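Local atomic coordinates of PDZ domain protein (Parabacteroides distasonis, PDB entry 4L8N), a protein that is of unknown function but combines N-terminal and C-terminal PDZ domains with a DUF4136 domain and can bind a magnesium ion. Residues D17-K22 and Y289-Y294; T136-D141 and K252-R257; K146-S151 and L177-A182. One frame throughout, in Å; residues are numbered along the deposited sequence.

Interaction 1: residues D17-K22 and Y289-Y294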
loop_
_atom_site.group_PDB
_atom_site.type_symbol
_atom_site.label_atom_id
_atom_site.label_comp_id
_atom_site.label_asym_id
_atom_site.label_seq_id
_atom_site.Cartn_x
_atom_site.Cartn_y
_atom_site.Cartn_z
ATOM N N ASP A 17 -13.586 -4.118 23.382
ATOM C CA ASP A 17 -14.421 -3.900 22.210
ATOM C C ASP A 17 -15.488 -4.952 22.144
ATOM O O ASP A 17 -15.279 -6.051 22.651
ATOM C CB ASP A 17 -13.570 -4.058 20.943
ATOM C CG ASP A 17 -12.788 -2.865 20.451
ATOM O OD1 ASP A 17 -13.101 -1.725 20.881
ATOM O OD2 ASP A 17 -11.916 -3.056 19.582
ATOM N N ILE A 18 -16.588 -4.686 21.443
ATOM C CA ILE A 18 -17.513 -5.758 21.092
ATOM C C ILE A 18 -16.999 -6.126 19.690
ATOM O O ILE A 18 -17.146 -5.330 18.755
ATOM C CB ILE A 18 -19.030 -5.428 21.217
ATOM C CG1 ILE A 18 -19.457 -5.436 22.696
ATOM C CG2 ILE A 18 -19.892 -6.433 20.437
ATOM C CD1 ILE A 18 -19.529 -4.116 23.314
ATOM N N SER A 19 -16.231 -7.236 19.606
ATOM C CA SER A 19 -15.550 -7.723 18.401
ATOM C C SER A 19 -16.455 -7.856 17.195
ATOM O O SER A 19 -17.547 -8.424 17.267
ATOM C CB SER A 19 -14.869 -9.059 18.658
ATOM O OG SER A 19 -14.343 -9.629 17.471
ATOM N N GLN A 20 -15.956 -7.312 16.078
ATOM C CA GLN A 20 -16.583 -7.335 14.764
ATOM C C GLN A 20 -15.832 -8.327 13.868
ATOM O O GLN A 20 -16.289 -8.614 12.762
ATOM C CB GLN A 20 -16.647 -5.918 14.145
ATOM C CG GLN A 20 -17.617 -4.939 14.853
ATOM C CD GLN A 20 -18.992 -5.524 15.153
ATOM O OE1 GLN A 20 -19.420 -5.601 16.314
ATOM N NE2 GLN A 20 -19.701 -5.985 14.121
ATOM N N SER A 21 -14.721 -8.905 14.386
ATOM C CA SER A 21 -13.901 -9.915 13.705
ATOM C C SER A 21 -14.635 -11.230 13.634
ATOM O O SER A 21 -15.162 -11.683 14.643
ATOM C CB SER A 21 -12.566 -10.098 14.426
ATOM O OG SER A 21 -11.946 -11.320 14.059
ATOM N N LYS A 22 -14.649 -11.856 12.458
ATOM C CA LYS A 22 -15.329 -13.139 12.222
ATOM C C LYS A 22 -14.532 -14.323 12.763
ATOM O O LYS A 22 -15.109 -15.393 12.970
ATOM C CB LYS A 22 -15.594 -13.365 10.706
ATOM C CG LYS A 22 -16.328 -12.231 9.970
ATOM C CD LYS A 22 -17.833 -12.121 10.306
ATOM C CE LYS A 22 -18.430 -10.791 9.888
ATOM N NZ LYS A 22 -19.819 -10.613 10.398
ATOM N N TYR A 289 -2.740 -10.734 15.773
ATOM C CA TYR A 289 -3.036 -12.167 15.773
ATOM C C TYR A 289 -3.409 -12.587 17.204
ATOM O O TYR A 289 -2.574 -12.424 18.100
ATOM C CB TYR A 289 -1.903 -13.054 15.203
ATOM C CG TYR A 289 -2.417 -14.461 14.979
ATOM C CD1 TYR A 289 -3.219 -14.763 13.876
ATOM C CD2 TYR A 289 -2.268 -15.448 15.962
ATOM C CE1 TYR A 289 -3.791 -16.029 13.717
ATOM C CE2 TYR A 289 -2.846 -16.717 15.814
ATOM C CZ TYR A 289 -3.598 -17.003 14.684
ATOM O OH TYR A 289 -4.172 -18.246 14.510
ATOM N N PRO A 290 -4.639 -13.088 17.493
ATOM C CA PRO A 290 -5.751 -13.423 16.589
ATOM C C PRO A 290 -6.781 -12.311 16.343
ATOM O O PRO A 290 -7.710 -12.516 15.562
ATOM C CB PRO A 290 -6.414 -14.584 17.328
ATOM C CG PRO A 290 -6.221 -14.261 18.768
ATOM C CD PRO A 290 -4.957 -13.481 18.881
ATOM N N TYR A 291 -6.636 -11.150 17.002
ATOM C CA TYR A 291 -7.623 -10.094 16.869
ATOM C C TYR A 291 -7.162 -9.008 15.892
ATOM O O TYR A 291 -6.377 -8.136 16.248
ATOM C CB TYR A 291 -7.958 -9.522 18.251
ATOM C CG TYR A 291 -9.078 -8.503 18.250
ATOM C CD1 TYR A 291 -10.310 -8.790 17.672
ATOM C CD2 TYR A 291 -8.919 -7.265 18.872
ATOM C CE1 TYR A 291 -11.345 -7.859 17.676
ATOM C CE2 TYR A 291 -9.949 -6.327 18.889
ATOM C CZ TYR A 291 -11.163 -6.627 18.293
ATOM O OH TYR A 291 -12.182 -5.703 18.333
ATOM N N THR A 292 -7.676 -9.091 14.649
ATOM C CA THR A 292 -7.426 -8.178 13.542
ATOM C C THR A 292 -8.609 -7.219 13.378
ATOM O O THR A 292 -9.727 -7.662 13.098
ATOM C CB THR A 292 -7.172 -8.984 12.238
ATOM O OG1 THR A 292 -6.037 -9.837 12.391
ATOM C CG2 THR A 292 -6.950 -8.099 11.026
ATOM N N LYS A 293 -8.365 -5.902 13.544
ATOM C CA LYS A 293 -9.407 -4.915 13.295
ATOM C C LYS A 293 -8.965 -3.876 12.220
ATOM O O LYS A 293 -9.832 -3.254 11.615
ATOM C CB LYS A 293 -9.972 -4.261 14.568
ATOM C CG LYS A 293 -9.030 -3.554 15.520
ATOM C CD LYS A 293 -9.870 -2.757 16.539
ATOM C CE LYS A 293 -9.062 -2.260 17.717
ATOM N NZ LYS A 293 -9.750 -1.145 18.429
ATOM N N TYR A 294 -7.660 -3.769 11.907
ATOM C CA TYR A 294 -7.126 -2.866 10.864
ATOM C C TYR A 294 -6.474 -3.643 9.736
ATOM O O TYR A 294 -5.478 -4.324 9.954
ATOM C CB TYR A 294 -6.115 -1.862 11.441
ATOM C CG TYR A 294 -6.759 -0.953 12.456
ATOM C CD1 TYR A 294 -7.579 0.097 12.055
ATOM C CD2 TYR A 294 -6.641 -1.204 13.818
ATOM C CE1 TYR A 294 -8.239 0.892 12.984
ATOM C CE2 TYR A 294 -7.288 -0.406 14.757
ATOM C CZ TYR A 294 -8.081 0.645 14.334
ATOM O OH TYR A 294 -8.728 1.445 15.243
HETATM O O HOH W 1 -13.537 -5.921 16.056
HETATM O O HOH W 2 -9.510 -11.626 14.100
#

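Interaction 2: residues T136-D141 and K252-R257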
loop_
_atom_site.group_PDB
_atom_site.type_symbol
_atom_site.label_atom_id
_atom_site.label_comp_id
_atom_site.label_asym_id
_atom_site.label_seq_id
_atom_site.Cartn_x
_atom_site.Cartn_y
_atom_site.Cartn_z
ATOM N N THR A 136 -8.445 -14.945 6.027
ATOM C CA THR A 136 -9.342 -15.815 5.261
ATOM C C THR A 136 -10.780 -15.248 5.336
ATOM O O THR A 136 -11.163 -14.615 6.327
ATOM C CB THR A 136 -9.242 -17.286 5.750
ATOM O OG1 THR A 136 -10.106 -18.107 4.963
ATOM C CG2 THR A 136 -9.574 -17.463 7.255
ATOM N N SER A 137 -11.551 -15.451 4.274
ATOM C CA SER A 137 -12.924 -14.967 4.223
ATOM C C SER A 137 -13.841 -15.970 4.920
ATOM O O SER A 137 -14.989 -15.633 5.225
ATOM C CB SER A 137 -13.354 -14.695 2.782
ATOM O OG SER A 137 -13.131 -15.824 1.951
ATOM N N ASP A 138 -13.316 -17.183 5.229
ATOM C CA ASP A 138 -14.029 -18.222 5.995
ATOM C C ASP A 138 -14.074 -17.779 7.454
ATOM O O ASP A 138 -13.066 -17.307 7.985
ATOM C CB ASP A 138 -13.354 -19.598 5.845
ATOM C CG ASP A 138 -13.198 -20.074 4.409
ATOM O OD1 ASP A 138 -14.037 -19.695 3.556
ATOM O OD2 ASP A 138 -12.242 -20.829 4.136
ATOM N N GLY A 139 -15.241 -17.913 8.072
ATOM C CA GLY A 139 -15.478 -17.488 9.450
ATOM C C GLY A 139 -15.017 -18.450 10.528
ATOM O O GLY A 139 -15.675 -18.562 11.572
ATOM N N VAL A 140 -13.857 -19.112 10.304
ATOM C CA VAL A 140 -13.275 -20.069 11.224
ATOM C C VAL A 140 -12.679 -19.366 12.442
ATOM O O VAL A 140 -11.949 -18.386 12.301
ATOM C CB VAL A 140 -12.256 -20.996 10.522
ATOM C CG1 VAL A 140 -10.981 -20.271 10.104
ATOM C CG2 VAL A 140 -11.941 -22.214 11.380
ATOM N N ASP A 141 -12.972 -19.889 13.643
ATOM C CA ASP A 141 -12.400 -19.380 14.876
ATOM C C ASP A 141 -10.905 -19.771 14.964
ATOM O O ASP A 141 -10.560 -20.954 14.876
ATOM C CB ASP A 141 -13.173 -19.869 16.107
ATOM C CG ASP A 141 -12.959 -18.927 17.278
ATOM O OD1 ASP A 141 -11.933 -19.075 17.982
ATOM O OD2 ASP A 141 -13.735 -17.962 17.407
ATOM N N LYS A 252 -4.762 -28.236 9.411
ATOM C CA LYS A 252 -5.764 -29.205 9.857
ATOM C C LYS A 252 -7.202 -29.006 9.306
ATOM O O LYS A 252 -7.773 -29.994 8.872
ATOM C CB LYS A 252 -5.795 -29.292 11.400
ATOM C CG LYS A 252 -6.037 -27.976 12.137
ATOM C CD LYS A 252 -6.246 -28.184 13.633
ATOM C CE LYS A 252 -7.679 -28.042 14.078
ATOM N NZ LYS A 252 -7.843 -28.349 15.528
ATOM N N ASP A 253 -7.798 -27.792 9.349
ATOM C CA ASP A 253 -9.195 -27.581 8.939
ATOM C C ASP A 253 -9.357 -27.655 7.431
ATOM O O ASP A 253 -10.203 -28.415 6.984
ATOM C CB ASP A 253 -9.759 -26.257 9.482
ATOM C CG ASP A 253 -11.250 -26.251 9.748
ATOM O OD1 ASP A 253 -12.031 -26.346 8.771
ATOM O OD2 ASP A 253 -11.641 -26.119 10.930
ATOM N N ILE A 254 -8.610 -26.830 6.659
ATOM C CA ILE A 254 -8.556 -26.783 5.180
ATOM C C ILE A 254 -7.065 -26.628 4.866
ATOM O O ILE A 254 -6.567 -25.502 4.811
ATOM C CB ILE A 254 -9.464 -25.680 4.528
ATOM C CG1 ILE A 254 -10.955 -25.875 4.879
ATOM C CG2 ILE A 254 -9.273 -25.616 3.012
ATOM C CD1 ILE A 254 -11.818 -24.623 4.796
ATOM N N PRO A 255 -6.301 -27.737 4.820
ATOM C CA PRO A 255 -4.841 -27.620 4.649
ATOM C C PRO A 255 -4.413 -26.746 3.470
ATOM O O PRO A 255 -4.979 -26.866 2.394
ATOM C CB PRO A 255 -4.407 -29.078 4.439
ATOM C CG PRO A 255 -5.414 -29.867 5.200
ATOM C CD PRO A 255 -6.710 -29.151 4.978
ATOM N N GLY A 256 -3.459 -25.854 3.699
ATOM C CA GLY A 256 -2.933 -24.971 2.663
ATOM C C GLY A 256 -3.567 -23.596 2.614
ATOM O O GLY A 256 -3.007 -22.685 2.000
ATOM N N ARG A 257 -4.750 -23.442 3.251
ATOM C CA ARG A 257 -5.490 -22.178 3.365
ATOM C C ARG A 257 -4.716 -21.221 4.250
ATOM O O ARG A 257 -4.346 -21.580 5.369
ATOM C CB ARG A 257 -6.901 -22.436 3.953
ATOM C CG ARG A 257 -7.722 -21.190 4.285
ATOM C CD ARG A 257 -9.075 -21.538 4.885
ATOM N NE ARG A 257 -8.946 -22.238 6.166
ATOM C CZ ARG A 257 -9.938 -22.458 7.024
ATOM N NH1 ARG A 257 -11.169 -22.050 6.748
ATOM N NH2 ARG A 257 -9.709 -23.096 8.161
#

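Interaction 3: residues K146-S151 and L177-A182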
loop_
_atom_site.group_PDB
_atom_site.type_symbol
_atom_site.label_atom_id
_atom_site.label_comp_id
_atom_site.label_asym_id
_atom_site.label_seq_id
_atom_site.Cartn_x
_atom_site.Cartn_y
_atom_site.Cartn_z
ATOM N N LYS A 146 -3.963 -24.585 17.859
ATOM C CA LYS A 146 -3.213 -24.449 19.104
ATOM C C LYS A 146 -1.683 -24.633 18.963
ATOM O O LYS A 146 -0.939 -24.211 19.857
ATOM C CB LYS A 146 -3.768 -25.452 20.139
ATOM C CG LYS A 146 -5.278 -25.300 20.469
ATOM C CD LYS A 146 -5.615 -24.067 21.358
ATOM C CE LYS A 146 -7.013 -24.123 21.945
ATOM N NZ LYS A 146 -7.319 -22.942 22.808
ATOM N N THR A 147 -1.216 -25.258 17.874
ATOM C CA THR A 147 0.202 -25.572 17.688
ATOM C C THR A 147 0.743 -25.078 16.347
ATOM O O THR A 147 0.013 -24.973 15.346
ATOM C CB THR A 147 0.492 -27.108 17.849
ATOM O OG1 THR A 147 -0.028 -27.850 16.744
ATOM C CG2 THR A 147 -0.037 -27.686 19.155
ATOM N N PHE A 148 2.060 -24.811 16.332
ATOM C CA PHE A 148 2.717 -24.322 15.142
ATOM C C PHE A 148 4.112 -24.905 14.975
ATOM O O PHE A 148 4.672 -25.511 15.880
ATOM C CB PHE A 148 2.783 -22.782 15.174
ATOM C CG PHE A 148 3.696 -22.200 16.229
ATOM C CD1 PHE A 148 3.292 -22.129 17.562
ATOM C CD2 PHE A 148 4.938 -21.681 15.886
ATOM C CE1 PHE A 148 4.142 -21.624 18.537
ATOM C CE2 PHE A 148 5.782 -21.164 16.859
ATOM C CZ PHE A 148 5.374 -21.124 18.175
ATOM N N ALA A 149 4.652 -24.719 13.782
ATOM C CA ALA A 149 5.999 -25.078 13.376
ATOM C C ALA A 149 6.377 -24.155 12.234
ATOM O O ALA A 149 5.494 -23.573 11.600
ATOM C CB ALA A 149 6.081 -26.540 12.966
ATOM N N PHE A 150 7.670 -23.969 12.008
ATOM C CA PHE A 150 8.118 -23.103 10.930
ATOM C C PHE A 150 8.339 -23.901 9.681
ATOM O O PHE A 150 8.676 -25.080 9.762
ATOM C CB PHE A 150 9.388 -22.348 11.335
ATOM C CG PHE A 150 9.085 -21.404 12.471
ATOM C CD1 PHE A 150 8.518 -20.155 12.227
ATOM C CD2 PHE A 150 9.280 -21.795 13.790
ATOM C CE1 PHE A 150 8.195 -19.298 13.280
ATOM C CE2 PHE A 150 8.926 -20.950 14.844
ATOM C CZ PHE A 150 8.400 -19.699 14.583
ATOM N N SER A 151 8.120 -23.276 8.515
ATOM C CA SER A 151 8.363 -23.949 7.249
ATOM C C SER A 151 9.894 -24.017 7.015
ATOM O O SER A 151 10.651 -23.255 7.639
ATOM C CB SER A 151 7.605 -23.278 6.102
ATOM O OG SER A 151 8.052 -21.983 5.739
ATOM N N LEU A 177 0.209 -20.263 22.272
ATOM C CA LEU A 177 0.390 -21.269 21.233
ATOM C C LEU A 177 1.643 -22.084 21.575
ATOM O O LEU A 177 2.502 -21.640 22.343
ATOM C CB LEU A 177 0.462 -20.667 19.812
ATOM C CG LEU A 177 -0.775 -19.883 19.303
ATOM C CD1 LEU A 177 -0.584 -19.454 17.861
ATOM C CD2 LEU A 177 -2.065 -20.705 19.404
ATOM N N THR A 178 1.720 -23.303 21.052
ATOM C CA THR A 178 2.857 -24.138 21.389
ATOM C C THR A 178 3.465 -24.784 20.120
ATOM O O THR A 178 2.764 -25.034 19.129
ATOM C CB THR A 178 2.458 -25.129 22.480
ATOM O OG1 THR A 178 3.553 -26.000 22.721
ATOM C CG2 THR A 178 1.174 -25.917 22.162
ATOM N N VAL A 179 4.798 -24.981 20.141
ATOM C CA VAL A 179 5.517 -25.607 19.028
ATOM C C VAL A 179 5.269 -27.144 19.041
ATOM O O VAL A 179 5.235 -27.780 20.109
ATOM C CB VAL A 179 7.041 -25.292 19.047
ATOM C CG1 VAL A 179 7.737 -25.838 17.807
ATOM C CG2 VAL A 179 7.321 -23.804 19.203
ATOM N N ASP A 180 5.079 -27.713 17.841
ATOM C CA ASP A 180 4.955 -29.139 17.568
ATOM C C ASP A 180 5.466 -29.340 16.155
ATOM O O ASP A 180 4.747 -29.019 15.215
ATOM C CB ASP A 180 3.503 -29.636 17.750
ATOM C CG ASP A 180 3.274 -31.123 17.477
ATOM O OD1 ASP A 180 4.219 -31.924 17.676
ATOM O OD2 ASP A 180 2.143 -31.488 17.113
ATOM N N ILE A 181 6.722 -29.799 15.992
ATOM C CA ILE A 181 7.319 -29.969 14.654
ATOM C C ILE A 181 6.723 -31.193 13.942
ATOM O O ILE A 181 6.677 -31.238 12.711
ATOM C CB ILE A 181 8.878 -30.047 14.718
ATOM C CG1 ILE A 181 9.486 -28.777 15.362
ATOM C CG2 ILE A 181 9.488 -30.282 13.314
ATOM C CD1 ILE A 181 10.915 -28.974 15.894
ATOM N N ALA A 182 6.257 -32.167 14.719
ATOM C CA ALA A 182 5.684 -33.400 14.204
ATOM C C ALA A 182 4.349 -33.168 13.483
ATOM O O ALA A 182 4.280 -33.380 12.273
ATOM C CB ALA A 182 5.510 -34.400 15.333
HETATM O O HOH W 3 -0.442 -30.583 17.456
#

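Interaction 1: residues D17-K22 and Y289-Y294
Asp17 meets Tyr291 and Lys293 through one carboxylate oxygen. This is the charged part of the contact. Asp17 OD2 makes a salt bridge to Lys293 NZ at 3.1 Å, using its syn lone pair. The two side chains reach toward each other tip to tip, and the lysine chain runs extended beyond CG. Lys293 NZ has a second partner in Lys457 O, at the C terminus of the chain.

The same oxygen also accepts a hydrogen bond from an uncharged donor. Tyr291 OH donates to Asp17 OD2 at 2.9 Å, on the anti side and 17° out of the carboxylate plane. Two donors thus hold OD2 from its two sides, which should fix the turn of the carboxylate. With CG anti to its backbone N (chi1 -174°), Tyr291 sends its ring toward segment 17-22, and Asp17 OD2 sits at the ring edge, near its plane.

Water extends the polar network. Water 1 donates to Tyr291 OH at 2.7 Å and accepts from Gln20 N at 2.8 Å. The phenol is thus tied directly to Asp17 and through water to the backbone at Gln20. A second water lies among Ser21 OG, Pro290 O and Thr292 N, but two of its distances are short and its details are doubtful.

The remaining contacts are by van der Waals approach. Ser19 OG comes obliquely to the tyrosine ring, 3.5 Å from Tyr291 CE1. This hydroxyl is already engaged by Ser21 N in an ST turn, and it bonds Trp24 O. Ser21 CB lies 4.1 Å from Tyr291 CE1. Trp24 and Val30 also touch the tyrosine.

The arrangement is an interdomain contact. It joins the end of strand 8-18, in the N-terminal PDZ domain, to the loop between helix 274-285 and strand 298-309.

Interaction 2: residues T136-D141 and K252-R257
Arg257 reaches Asp138 and Val140 by a chain that is straight through CD and then bends. CG is anti to the backbone N, and the turn comes at chi3 (63°), which places NE. Asp138 has CG beside its own backbone N (chi1 -56°), and its carboxylate comes to the guanidinium edge. Arg257 NH1 donates to Asp138 OD2 at 3.1 Å, as part of a salt bridge. The bond is nearly straight, 165° at the hydrogen, and the oxygen lies close to the guanidinium plane. The oxygen is met on its anti side.

The other end of the cation has its own acid. Arg257 NH2 makes a salt bridge to Asp250 OD2, so two carboxylates share the buried guanidinium.

Segment 252-257 is the loop of a beta hairpin, between the antiparallel strands 240-250 and 258-268. It closes with a type II beta turn from Ile254 to Arg257, with Gly256 at the position of positive phi. Segment 136-141 leaves strand 123-135, the next strand of the same sheet. The salt bridge therefore ties the hairpin loop to the end of a neighbouring strand.

Apolar groups frame the cation. Ile254 CD1 lies 3.2 Å above the guanidinium plane of Arg257, displaced from its centre. Val140 CG1 comes obliquely to within 3.7 Å of Arg257 NH2. Lower down the chain, Thr136 OG1 is 3.6 Å from Arg257 CD. That hydroxyl also receives a weak bond from Asp138 N. An alanine in place of Arg257 would probably leave Asp138 and Asp250 without their shared cation and open a gap beside Val140 CG1.

Val140 CG2 also passes 3.9 Å from Asp253 OD2. Ile254 packs on Pro255 of the second subunit, and Ser137 OG bonds Gln189 OE1 of that subunit.

Interaction 3: residues K146-S151 and L177-A182
Thr178 O is gripped by two neighbours in segment 146-151. Phe148 N donates to Thr178 O at 2.9 Å, and Thr147 CA makes a CA-H...O contact with it at 3.0 Å. Two more backbone bonds flank this one. Thr178 N donates to Lys146 O at 3.1 Å, and Asp180 N donates to Phe148 O at 3.0 Å. Together they pair the strands in parallel, Thr147 beside Thr178 and Phe148 beside Val179. This is the strand pair of a beta-alpha-beta crossover, with helix 158-175 as the connection. Strand 186-196 pairs with the other side of strand 147-150.

Phe148 carries the apolar face. Its CG stands between the backbone N and the carbonyl carbon (chi1 68°), and its ring leans over the neighbouring strand. Val179 CA lies over one ring face, near the rim. Phe148 CZ meets Val179 CG2 at 3.5 Å, and Phe148 CD1 meets Leu177 CB at 3.9 Å. Glu169 and Leu172 of the helix also touch Phe148.

Thr147, Thr178 and Asp180 mark the more polar face. The two threonines lie side by side and point the same way, with Thr147 CG2 3.7 Å from Thr178 CG2. A water bridges Thr147 OG1 and Asp180 OD2, donating to the carboxylate at 2.8 Å. Thr147 OG1 also bonds Asp185 N.

The direct hydrogen bonds between the segments are all made by backbone atoms. The side chains thus mainly set the character of the two faces, mainly apolar toward the helix, with threonines, an aspartate and a bridging water on the other.

How the interactions relate
From the N terminus, segment 17-22 comes first and has the most distant partner along the chain. Interaction 1 closes a loop of 266 residues when the chain returns at 289-294. Interaction 2 is nested inside it, from 136-141 to 252-257. Interaction 3 is nested inside interaction 2 and closes the shortest loop, around helix 158-175. None cross. Interaction 1 brings the first domain back against the chain shortly before strand 298-309. Interaction 2 joins loops at the ends of strands of the large mixed sheet, and interaction 3 pairs two strands at its edge. Interactions 1 and 3 touch, where Tyr289 packs on Leu177. Interactions 1 and 2 have centres about 16 Å apart.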